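PDB 4ZQU: CdiA-CT toxin, Conserved domain protein from Yersinia pseudotuberculosis serotype O:3, which probably acts as an endonuclease toxin in contact-dependent growth inhibition, cutting nucleic acid in rival bacteria unless the CdiI immunity protein blocks it. Local coordinates for residues Val88-Pro93 / Val118-Val123. Residues are numbered along the deposited sequence; the frame is centred on the assembly and turned at random.
Sequences VRLAVP and VTVTQV
Leu90 and Val120 meet through torsions of almost equal value: CG of Leu90 stands anti to its backbone N (chi1 -177°), as does CG1 of Val120. The two side chains run side by side in the same direction. With chi2 of Leu90 at 69°, CD2 is left roughly anti to CA, and it reaches CG2 of Val120, the methyl anti to the carbonyl carbon, at 4.0 Å. Val92 instead has CG1 anti to its carbonyl carbon (chi1 -65°), which leaves CG2 in the position between N and C. That methyl meets Val120 CG1 at 3.7 Å, with the two side chains crossing at about a right angle. Helix 98-113 covers this face beside Val92 and Val120 with Trp101, while Leu90 packs on Ile58 of helix 53-66.

The backbones bond in parallel register. Thr119 N donates to Val88 O and Thr119 O accepts from Leu90 N; Thr121 likewise bonds to Leu90 and Val92, and Val123 N completes the ladder at Val92 O, 2.9 Å away.

On the other face, CB of Ala91 touches CG2 of Val123 at 3.8 Å, and Trp3 of helix 3-9 packs on Ala91 and Thr121. Arg89 lies alongside Thr119, its bent chain bringing CD to 4.2 Å from Thr119 CB. A water in the guanidinium plane accepts from Arg89 NE (3.0 Å), donates to Thr119 O and also bonds Thr121 OG1, so three groups fix its place; Thr119 OG1 is hydrogen-bonded to Glu87 OE2, just before the 88-93 segment.

Two parallel neighbouring strands joined through helix 98-113 form a beta-alpha-beta crossover, here in the mixed sheet of a PDDEXK, restriction endonuclease-like domain.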
# COMPACT_ATOMS: atom_id res chain seq x y z
N VAL A 88 -13.71 2.05 9.47
CA VAL A 88 -12.97 2.10 10.72
C VAL A 88 -13.65 1.21 11.76
O VAL A 88 -14.81 1.44 12.11
CB VAL A 88 -12.84 3.53 11.27
CG1 VAL A 88 -12.00 3.52 12.54
CG2 VAL A 88 -12.23 4.44 10.23
N ARG A 89 -12.93 0.20 12.23
CA ARG A 89 -13.42 -0.67 13.29
C ARG A 89 -12.95 -0.15 14.64
O ARG A 89 -11.78 -0.31 15.00
CB ARG A 89 -12.95 -2.11 13.07
CG ARG A 89 -13.58 -2.80 11.86
CD ARG A 89 -14.91 -3.43 12.22
NE ARG A 89 -14.77 -4.49 13.21
CZ ARG A 89 -14.47 -5.76 12.93
NH1 ARG A 89 -14.29 -6.13 11.67
NH2 ARG A 89 -14.36 -6.65 13.90
N LEU A 90 -13.87 0.46 15.38
CA LEU A 90 -13.53 1.17 16.61
C LEU A 90 -13.92 0.39 17.86
O LEU A 90 -15.08 0.03 18.05
CB LEU A 90 -14.21 2.54 16.62
CG LEU A 90 -13.90 3.44 17.81
CD1 LEU A 90 -12.46 3.92 17.76
CD2 LEU A 90 -14.86 4.62 17.85
N ALA A 91 -12.94 0.16 18.73
CA ALA A 91 -13.19 -0.45 20.03
C ALA A 91 -13.25 0.63 21.11
O ALA A 91 -12.36 1.47 21.21
CB ALA A 91 -12.12 -1.47 20.35
N VAL A 92 -14.32 0.61 21.91
CA VAL A 92 -14.46 1.54 23.02
C VAL A 92 -14.76 0.79 24.32
O VAL A 92 -15.46 -0.22 24.32
CB VAL A 92 -15.58 2.59 22.75
CG1 VAL A 92 -15.20 3.48 21.57
CG2 VAL A 92 -16.91 1.91 22.51
N PRO A 93 -14.21 1.29 25.44
CA PRO A 93 -14.33 0.61 26.74
C PRO A 93 -15.66 0.89 27.45
O PRO A 93 -16.51 1.61 26.93
CB PRO A 93 -13.17 1.20 27.53
CG PRO A 93 -13.02 2.57 26.99
CD PRO A 93 -13.38 2.50 25.53
N VAL A 118 -17.82 4.01 10.04
CA VAL A 118 -17.25 3.87 11.37
C VAL A 118 -18.09 2.88 12.18
O VAL A 118 -19.24 3.17 12.53
CB VAL A 118 -17.18 5.22 12.11
CG1 VAL A 118 -16.54 5.04 13.48
CG2 VAL A 118 -16.40 6.22 11.28
N THR A 119 -17.52 1.72 12.46
CA THR A 119 -18.21 0.66 13.18
C THR A 119 -17.68 0.53 14.60
O THR A 119 -16.50 0.25 14.81
CB THR A 119 -18.06 -0.70 12.46
OG1 THR A 119 -18.60 -0.60 11.14
CG2 THR A 119 -18.78 -1.79 13.23
N VAL A 120 -18.56 0.72 15.58
CA VAL A 120 -18.16 0.75 16.98
C VAL A 120 -18.49 -0.54 17.72
O VAL A 120 -19.60 -1.05 17.63
CB VAL A 120 -18.82 1.93 17.71
CG1 VAL A 120 -18.39 1.98 19.16
CG2 VAL A 120 -18.48 3.23 17.02
N THR A 121 -17.51 -1.06 18.45
CA THR A 121 -17.68 -2.26 19.26
C THR A 121 -17.36 -1.99 20.72
O THR A 121 -16.28 -1.48 21.04
CB THR A 121 -16.79 -3.41 18.76
OG1 THR A 121 -17.02 -3.64 17.36
CG2 THR A 121 -17.07 -4.69 19.53
N GLN A 122 -18.28 -2.33 21.61
CA GLN A 122 -18.07 -2.17 23.05
C GLN A 122 -17.29 -3.35 23.62
O GLN A 122 -17.76 -4.49 23.57
CB GLN A 122 -19.40 -2.01 23.78
CG GLN A 122 -20.22 -0.80 23.35
CD GLN A 122 -21.60 -0.78 23.99
OE1 GLN A 122 -22.58 -1.24 23.39
NE2 GLN A 122 -21.69 -0.23 25.20
N VAL A 123 -16.12 -3.07 24.17
CA VAL A 123 -15.24 -4.11 24.71
C VAL A 123 -15.32 -4.17 26.23
O VAL A 123 -15.21 -3.14 26.91
CB VAL A 123 -13.77 -3.86 24.28
CG1 VAL A 123 -12.84 -4.87 24.94
CG2 VAL A 123 -13.64 -3.91 22.77
O HOH W 1 -15.81 -2.57 15.30
O HOH W 2 -19.26 0.23 26.96